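Long-range contacts in pectate lyase (Bacillus subtilis, PDB 5AMV), which cleaves polygalacturonate, the backbone of pectin, by calcium-dependent elimination to give oligosaccharides with unsaturated non-reducing ends: residues R120-I125 with G142-I147; Q182-T187 with Q225-N230. All blocks are in the same frame, centred on the assembly; numbering follows the deposited sequence.

Interaction 1 of 2, residues R120-I125 with G142-I147; sequences RVMVDI and GGNFQI
Ile125 fills the notch between Phe145 and Ile147: the bend at its chi2 (-57°) swings the CD1 methyl over one face of the Phe145 ring, 4.1 Å from the centroid and shifted toward CG, while its CG1 rests 3.9 Å from Ile147 CG1. Val123 CG2 comes obliquely to the same ring, 3.6 Å from Phe145 CD1. Leu41 and Leu45 of helix 38-45 and Ile131 close round this apolar side. At the other end Val121 CB presses on Gly142 O at 3.4 Å; at the backbone angles of Gly142 a CB would be jammed against the carbonyl before it. The pairing of strands 122-124 and 144-147, parallel with their axes 30° apart, is part of the right-handed parallel beta-helix of polysaccharide lyase family 1. Four backbone hydrogen bonds, from Asn144 N to Val121 O through Ile125 N to Gln146 O, alternate in direction. Opposite the ring, Asp124 and Gln146 lie side by side. An alanine in place of Asp124 would probably leave Gln146 NE2 without this acceptor and its amide freer to turn, though OE1 keeps its bond to Asn189. Gln146 NE2 gives a nearly straight hydrogen bond of 2.9 Å to Asp124 OD1, meeting its syn side 32° out of the carboxylate plane.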
ATOM      1  N   ARG A 120      -4.377  -5.579 -18.014  1.00  7.68           N
ATOM      2  CA  ARG A 120      -3.300  -4.661 -18.407  0.50  6.94           C
ATOM      3  C   ARG A 120      -2.503  -4.144 -17.213  1.00  7.92           C
ATOM      4  O   ARG A 120      -1.288  -4.040 -17.257  1.00  8.30           O
ATOM      5  CB  ARG A 120      -3.852  -3.465 -19.193  0.50  7.75           C
ATOM      6  CG  ARG A 120      -4.724  -3.866 -20.385  0.50  8.14           C
ATOM      7  CD  ARG A 120      -4.012  -4.953 -21.195  0.50 11.58           C
ATOM      8  NE  ARG A 120      -2.866  -4.434 -21.933  0.50  9.61           N
ATOM      9  CZ  ARG A 120      -2.147  -5.168 -22.779  0.50 11.15           C
ATOM     10  NH1 ARG A 120      -2.460  -6.437 -22.969  0.50 10.13           N
ATOM     11  NH2 ARG A 120      -1.132  -4.633 -23.444  0.50 10.34           N
ATOM     12  N   VAL A 121      -3.202  -3.795 -16.137  1.00  6.02           N
ATOM     13  CA  VAL A 121      -2.500  -3.034 -15.099  1.00  6.92           C
ATOM     14  C   VAL A 121      -1.856  -3.838 -13.985  1.00  8.17           C
ATOM     15  O   VAL A 121      -0.930  -3.328 -13.335  1.00  8.43           O
ATOM     16  CB  VAL A 121      -3.423  -1.991 -14.428  1.00  6.52           C
ATOM     17  CG1 VAL A 121      -3.991  -0.996 -15.460  1.00  4.81           C
ATOM     18  CG2 VAL A 121      -4.549  -2.654 -13.616  1.00  8.81           C
ATOM     19  N   MET A 122      -2.340  -5.063 -13.753  1.00  8.28           N
ATOM     20  CA  MET A 122      -1.816  -5.882 -12.678  0.62  9.19           C
ATOM     21  C   MET A 122      -0.769  -6.857 -13.223  1.00  9.02           C
ATOM     22  O   MET A 122      -1.027  -7.543 -14.182  1.00  9.90           O
ATOM     23  CB  MET A 122      -2.945  -6.624 -11.965  0.62 10.07           C
ATOM     24  CG  MET A 122      -2.551  -7.036 -10.546  0.62 12.80           C
ATOM     25  SD  MET A 122      -3.945  -7.743  -9.667  0.62 18.08           S
ATOM     26  CE  MET A 122      -5.121  -6.430  -9.659  0.62 14.25           C
ATOM     27  N   VAL A 123       0.411  -6.889 -12.595  1.00  9.28           N
ATOM     28  CA  VAL A 123       1.437  -7.894 -12.957  1.00  9.30           C
ATOM     29  C   VAL A 123       1.955  -8.560 -11.696  1.00  9.85           C
ATOM     30  O   VAL A 123       2.119  -7.873 -10.648  1.00 10.80           O
ATOM     31  CB  VAL A 123       2.626  -7.305 -13.772  1.00 10.33           C
ATOM     32  CG1 VAL A 123       2.141  -6.963 -15.175  1.00  9.96           C
ATOM     33  CG2 VAL A 123       3.273  -6.064 -13.015  1.00  8.70           C
ATOM     34  N   ASP A 124       2.236  -9.860 -11.789  1.00  9.50           N
ATOM     35  CA  ASP A 124       2.813 -10.611 -10.669  1.00 10.04           C
ATOM     36  C   ASP A 124       4.314 -10.556 -10.703  1.00  9.47           C
ATOM     37  O   ASP A 124       4.955 -10.729 -11.757  1.00  9.88           O
ATOM     38  CB  ASP A 124       2.361 -12.069 -10.649  1.00 11.07           C
ATOM     39  CG  ASP A 124       0.837 -12.229 -10.412  1.00 13.67           C
ATOM     40  OD1 ASP A 124       0.126 -11.317  -9.903  1.00 13.52           O
ATOM     41  OD2 ASP A 124       0.317 -13.303 -10.758  1.00 15.36           O
ATOM     42  N   ILE A 125       4.883 -10.306  -9.525  1.00  8.74           N
ATOM     43  CA  ILE A 125       6.334 -10.272  -9.376  1.00  8.23           C
ATOM     44  C   ILE A 125       6.799 -11.654  -8.878  1.00  9.36           C
ATOM     45  O   ILE A 125       6.432 -12.068  -7.757  1.00 10.10           O
ATOM     46  CB  ILE A 125       6.798  -9.178  -8.385  1.00  8.20           C
ATOM     47  CG1 ILE A 125       6.023  -7.847  -8.629  1.00  6.95           C
ATOM     48  CG2 ILE A 125       8.341  -9.040  -8.461  1.00  8.99           C
ATOM     49  CD1 ILE A 125       6.111  -7.240 -10.092  1.00  7.18           C
ATOM     50  N   GLY A 142      -0.393   3.919 -13.104  1.00  7.25           N
ATOM     51  CA  GLY A 142      -1.583   3.068 -13.310  1.00  6.97           C
ATOM     52  C   GLY A 142      -1.429   1.596 -12.916  1.00  6.67           C
ATOM     53  O   GLY A 142      -2.421   0.888 -12.818  1.00  6.31           O
ATOM     54  N   GLY A 143      -0.194   1.157 -12.656  1.00  6.36           N
ATOM     55  CA  GLY A 143       0.088  -0.251 -12.416  1.00  6.77           C
ATOM     56  C   GLY A 143      -0.148  -0.719 -10.980  1.00  6.19           C
ATOM     57  O   GLY A 143      -0.117   0.083 -10.035  1.00  7.06           O
ATOM     58  N   ASN A 144      -0.358  -2.012 -10.855  1.00  6.28           N
ATOM     59  CA  ASN A 144      -0.501  -2.664  -9.539  1.00  6.90           C
ATOM     60  C   ASN A 144       0.431  -3.841  -9.578  1.00  7.71           C
ATOM     61  O   ASN A 144       0.182  -4.810 -10.315  1.00  8.81           O
ATOM     62  CB  ASN A 144      -1.966  -3.084  -9.358  1.00  6.37           C
ATOM     63  CG  ASN A 144      -2.256  -3.772  -7.997  1.00  7.71           C
ATOM     64  OD1 ASN A 144      -1.364  -4.157  -7.194  1.00 10.51           O
ATOM     65  ND2 ASN A 144      -3.504  -3.902  -7.744  1.00  5.34           N
ATOM     66  N   PHE A 145       1.542  -3.765  -8.834  1.00  6.96           N
ATOM     67  CA  PHE A 145       2.444  -4.926  -8.706  1.00  7.09           C
ATOM     68  C   PHE A 145       1.854  -5.858  -7.650  1.00  7.69           C
ATOM     69  O   PHE A 145       1.552  -5.403  -6.554  1.00  8.31           O
ATOM     70  CB  PHE A 145       3.854  -4.516  -8.248  1.00  6.74           C
ATOM     71  CG  PHE A 145       4.720  -3.864  -9.307  1.00  7.77           C
ATOM     72  CD1 PHE A 145       4.227  -3.533 -10.573  1.00  7.61           C
ATOM     73  CD2 PHE A 145       6.041  -3.506  -8.967  1.00 11.53           C
ATOM     74  CE1 PHE A 145       5.055  -2.891 -11.541  1.00  9.10           C
ATOM     75  CE2 PHE A 145       6.877  -2.875  -9.914  1.00 10.30           C
ATOM     76  CZ  PHE A 145       6.379  -2.561 -11.186  1.00  8.24           C
ATOM     77  N   GLN A 146       1.676  -7.150  -7.980  1.00  7.83           N
ATOM     78  CA  GLN A 146       1.212  -8.116  -6.964  1.00  6.65           C
ATOM     79  C   GLN A 146       2.362  -9.051  -6.614  1.00  8.74           C
ATOM     80  O   GLN A 146       3.050  -9.535  -7.508  1.00  8.92           O
ATOM     81  CB  GLN A 146      -0.006  -8.926  -7.486  1.00  8.08           C
ATOM     82  CG  GLN A 146      -0.436  -9.920  -6.426  1.00  8.42           C
ATOM     83  CD  GLN A 146      -1.760 -10.625  -6.684  1.00 13.06           C
ATOM     84  OE1 GLN A 146      -2.657 -10.591  -5.818  1.00 16.21           O
ATOM     85  NE2 GLN A 146      -1.881 -11.307  -7.836  1.00 14.61           N
ATOM     86  N   ILE A 147       2.599  -9.259  -5.322  1.00  9.10           N
ATOM     87  CA  ILE A 147       3.669 -10.147  -4.899  1.00  8.48           C
ATOM     88  C   ILE A 147       3.059 -11.297  -4.109  1.00  8.15           C
ATOM     89  O   ILE A 147       2.599 -11.097  -2.978  1.00  8.24           O
ATOM     90  CB  ILE A 147       4.812  -9.418  -4.080  1.00  8.89           C
ATOM     91  CG1 ILE A 147       5.306  -8.174  -4.818  1.00  9.26           C
ATOM     92  CG2 ILE A 147       5.940 -10.418  -3.805  1.00  9.95           C
ATOM     93  CD1 ILE A 147       6.075  -7.153  -3.885  1.00 10.19           C
TER

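Interaction 2 of 2, residues Q182-T187 with Q225-N230; sequences QYDNIT and QTDASN. With CA (calcium ion), chain C.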
ATOM      1  N   GLN A 182     -10.205  -1.970  -7.192  1.00  9.58           N
ATOM      2  CA  GLN A 182      -9.395  -3.185  -7.095  1.00 11.30           C
ATOM      3  C   GLN A 182      -7.886  -2.981  -7.018  1.00 11.10           C
ATOM      4  O   GLN A 182      -7.192  -3.961  -6.684  1.00 13.16           O
ATOM      5  CB  GLN A 182      -9.676  -4.129  -8.274  1.00 11.79           C
ATOM      6  CG  GLN A 182     -11.000  -4.866  -8.167  1.00 20.55           C
ATOM      7  CD  GLN A 182     -11.088  -5.747  -6.912  1.00 28.39           C
ATOM      8  OE1 GLN A 182     -10.282  -6.676  -6.727  1.00 33.18           O
ATOM      9  NE2 GLN A 182     -12.074  -5.463  -6.053  1.00 27.30           N
ATOM     10  N   TYR A 183      -7.361  -1.801  -7.379  1.00  8.96           N
ATOM     11  CA  TYR A 183      -5.900  -1.728  -7.597  1.00  7.35           C
ATOM     12  C   TYR A 183      -5.208  -0.977  -6.513  1.00  7.99           C
ATOM     13  O   TYR A 183      -5.604   0.136  -6.178  1.00  9.77           O
ATOM     14  CB  TYR A 183      -5.532  -1.098  -8.979  1.00  6.82           C
ATOM     15  CG  TYR A 183      -6.344  -1.737 -10.058  1.00  6.10           C
ATOM     16  CD1 TYR A 183      -6.281  -3.118 -10.257  1.00  7.41           C
ATOM     17  CD2 TYR A 183      -7.242  -0.979 -10.825  1.00  6.13           C
ATOM     18  CE1 TYR A 183      -7.095  -3.738 -11.187  1.00  6.82           C
ATOM     19  CE2 TYR A 183      -8.049  -1.585 -11.770  1.00  9.15           C
ATOM     20  CZ  TYR A 183      -7.978  -2.941 -11.957  1.00  4.31           C
ATOM     21  OH  TYR A 183      -8.844  -3.544 -12.846  1.00  6.30           O
ATOM     22  N   ASP A 184      -4.148  -1.589  -6.004  1.00  6.40           N
ATOM     23  CA  ASP A 184      -3.215  -0.895  -5.121  1.00  6.15           C
ATOM     24  C   ASP A 184      -1.978  -0.578  -5.977  1.00  6.71           C
ATOM     25  O   ASP A 184      -1.842  -1.115  -7.089  1.00  7.37           O
ATOM     26  CB  ASP A 184      -2.787  -1.861  -4.017  1.00  6.33           C
ATOM     27  CG  ASP A 184      -3.942  -2.479  -3.260  1.00  8.45           C
ATOM     28  OD1 ASP A 184      -4.974  -1.828  -3.004  1.00 11.08           O
ATOM     29  OD2 ASP A 184      -3.804  -3.647  -2.811  1.00 10.47           O
ATOM     30  N   ASN A 185      -1.017   0.207  -5.458  1.00  4.98           N
ATOM     31  CA  ASN A 185       0.283   0.295  -6.155  1.00  5.58           C
ATOM     32  C   ASN A 185       1.058  -1.027  -6.002  1.00  5.53           C
ATOM     33  O   ASN A 185       1.579  -1.560  -6.987  1.00  6.19           O
ATOM     34  CB  ASN A 185       1.103   1.488  -5.631  1.00  5.80           C
ATOM     35  CG  ASN A 185       0.286   2.751  -5.622  1.00  6.64           C
ATOM     36  OD1 ASN A 185      -0.042   3.278  -4.539  1.00  7.03           O
ATOM     37  ND2 ASN A 185      -0.063   3.273  -6.823  1.00  7.74           N
ATOM     38  N   ILE A 186       1.080  -1.565  -4.775  1.00  6.19           N
ATOM     39  CA  ILE A 186       1.715  -2.864  -4.518  1.00  6.31           C
ATOM     40  C   ILE A 186       0.799  -3.659  -3.565  1.00  6.52           C
ATOM     41  O   ILE A 186       0.396  -3.149  -2.504  1.00  6.69           O
ATOM     42  CB  ILE A 186       3.109  -2.711  -3.845  1.00  6.32           C
ATOM     43  CG1 ILE A 186       4.057  -1.913  -4.738  1.00  6.22           C
ATOM     44  CG2 ILE A 186       3.718  -4.111  -3.502  1.00  7.60           C
ATOM     45  CD1 ILE A 186       5.377  -1.540  -4.033  1.00  6.05           C
ATOM     46  N   THR A 187       0.449  -4.877  -3.996  1.00  7.96           N
ATOM     47  CA  THR A 187      -0.390  -5.753  -3.223  1.00  8.29           C
ATOM     48  C   THR A 187       0.457  -6.974  -2.836  1.00  9.76           C
ATOM     49  O   THR A 187       0.850  -7.742  -3.704  1.00 10.16           O
ATOM     50  CB  THR A 187      -1.615  -6.239  -4.076  1.00  8.30           C
ATOM     51  OG1 THR A 187      -2.349  -5.127  -4.624  1.00 10.92           O
ATOM     52  CG2 THR A 187      -2.515  -7.099  -3.211  1.00  9.64           C
ATOM     53  N   GLN A 225      -2.031   1.604  -1.174  1.00  6.27           N
ATOM     54  CA  GLN A 225      -0.717   1.945  -1.705  1.00  4.95           C
ATOM     55  C   GLN A 225       0.170   0.709  -1.569  1.00  6.29           C
ATOM     56  O   GLN A 225       0.628   0.173  -2.573  1.00  7.97           O
ATOM     57  CB  GLN A 225      -0.146   3.158  -0.946  1.00  5.77           C
ATOM     58  CG  GLN A 225      -1.100   4.328  -1.141  1.00  6.36           C
ATOM     59  CD  GLN A 225      -0.535   5.594  -0.543  1.00  5.79           C
ATOM     60  OE1 GLN A 225      -0.412   5.725   0.652  1.00  7.31           O
ATOM     61  NE2 GLN A 225      -0.180   6.536  -1.413  1.00  7.02           N
ATOM     62  N   THR A 226       0.394   0.270  -0.345  1.00  5.79           N
ATOM     63  CA  THR A 226       1.159  -0.944  -0.069  1.00  5.02           C
ATOM     64  C   THR A 226       0.329  -1.775   0.931  1.00  5.78           C
ATOM     65  O   THR A 226       0.355  -1.514   2.134  1.00  7.48           O
ATOM     66  CB  THR A 226       2.572  -0.631   0.497  1.00  5.83           C
ATOM     67  OG1 THR A 226       2.456   0.245   1.647  1.00  6.72           O
ATOM     68  CG2 THR A 226       3.455   0.082  -0.551  1.00  5.98           C
ATOM     69  N   ASP A 227      -0.381  -2.762   0.412  1.00  5.93           N
ATOM     70  CA  ASP A 227      -1.268  -3.588   1.250  1.00  6.01           C
ATOM     71  C   ASP A 227      -0.682  -4.989   1.400  1.00  6.73           C
ATOM     72  O   ASP A 227       0.113  -5.468   0.552  1.00  7.76           O
ATOM     73  CB  ASP A 227      -2.667  -3.691   0.608  1.00  7.07           C
ATOM     74  CG  ASP A 227      -3.457  -2.395   0.697  1.00  7.58           C
ATOM     75  OD1 ASP A 227      -3.071  -1.452   1.452  1.00  7.97           O
ATOM     76  OD2 ASP A 227      -4.511  -2.350   0.027  1.00  9.46           O
ATOM     77  N   ALA A 228      -1.073  -5.668   2.476  1.00  6.10           N
ATOM     78  CA  ALA A 228      -0.611  -7.040   2.743  1.00  6.82           C
ATOM     79  C   ALA A 228      -1.754  -7.885   3.288  1.00  6.77           C
ATOM     80  O   ALA A 228      -2.434  -7.469   4.180  1.00  8.08           O
ATOM     81  CB  ALA A 228       0.578  -7.046   3.701  1.00  6.01           C
ATOM     82  N   SER A 229      -1.973  -9.056   2.684  1.00  8.55           N
ATOM     83  CA  SER A 229      -3.098  -9.926   3.019  0.50  8.59           C
ATOM     84  C   SER A 229      -2.702 -11.381   2.846  1.00  9.35           C
ATOM     85  O   SER A 229      -1.609 -11.698   2.361  1.00  8.83           O
ATOM     86  CB  SER A 229      -4.299  -9.645   2.104  0.50  9.16           C
ATOM     87  OG  SER A 229      -4.694  -8.287   2.172  0.50 11.27           O
ATOM     88  N   ASN A 230      -3.604 -12.274   3.249  1.00  9.54           N
ATOM     89  CA  ASN A 230      -3.492 -13.711   2.984  1.00 10.70           C
ATOM     90  C   ASN A 230      -2.163 -14.369   3.393  1.00  9.73           C
ATOM     91  O   ASN A 230      -1.477 -15.068   2.608  1.00 10.70           O
ATOM     92  CB  ASN A 230      -3.894 -13.993   1.534  1.00 10.76           C
ATOM     93  CG  ASN A 230      -5.316 -13.519   1.229  1.00 13.57           C
ATOM     94  OD1 ASN A 230      -6.188 -13.552   2.099  1.00 16.78           O
ATOM     95  ND2 ASN A 230      -5.536 -13.032   0.008  1.00 19.26           N
TER
HETATM   96 CA    CA C 401      -5.843  -3.433  -1.562  0.50  8.66          CA
HETATM   97  O   HOH W   1      -6.830  -4.411  -3.450  1.00 13.89           O
HETATM   98  O   HOH W   2      -0.804   5.845  -4.205  1.00  7.87           O
HETATM   99  O   HOH W   3      -7.281  -3.561   0.286  1.00 19.17           O
HETATM  100  O   HOH W   4      -5.227  -5.516  -0.748  1.00 15.19           O
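The carboxylates of Asp184 and Asp227 meet at a calcium ion with their planes 72° apart. The metal lies nearly in the Asp184 plane, beside its two oxygens, and Asp227 OD2 stands over one face of that carboxylate, 3.1 Å from Asp184 OD1, a closeness of like charges that the shared metal probably makes tolerable. Asp184 CG, anti to the carbonyl carbon (chi1 -54°), is placed on the metal side. Asp184 chelates the calcium through both oxygens, OD1 at 2.3 Å and OD2 at 2.4 Å, whereas Asp227 offers OD2 alone, at 2.3 Å. Three waters and Asp223 complete the site, the calcium site of this lyase. Second-shell bonds steady both acids: Gly224 N to Asp184 OD1, and Ile250 N to Asp227 OD1. The side chain of Asp227 is about 6 Å from that of Arg279, the inferred active-site residue.

The amides of Asn185 and Gln225 form a second flat pair, side by side with planes 56° apart. One water bridges Asn185 OD1 and Gln225 NE2, and Asn185 OD1 also comes 3.2 Å from Gln225 CA; Gln225 OE1 is bound to Ser248. The backbones pair in parallel through hydrogen bonds from Ile186 N to Gln225 O (2.8 Å) and Asp227 N to Ile186 O (3.0 Å). Asp184 sits in the loop just before strand 186-189, and Asp227 near the start of strand 226-229. Phe201 of strand 200-202 packs against Asn185, Ile186, Gln225 and Thr226, Tyr183 leans on helix 105-121, and strand 186-189 lies between 144-147 and the edge strand 226-229.

How the interactions relate
From the N terminus, helix 105-121 runs into strand 122-124, and interaction 1 closes the short loop that returns to 144-147 by way of strands 129-133 and 139-141. The chain then passes through 152-155 and 158-160 to residues 182-187, where interaction 2 opens; a longer loop of 37 residues brings it back at 225-230. The two loops follow in series, neither nested nor crossed. They share one four-stranded parallel sheet, in the order 122-124, 144-147, 186-189, 226-229. Its middle pair joins the contacts directly, probably by hydrogen bonds between Phe145 O and Thr187 N and between Ile147 N and Thr187 O, linking the edge strand that follows helix 105-121 to the calcium site.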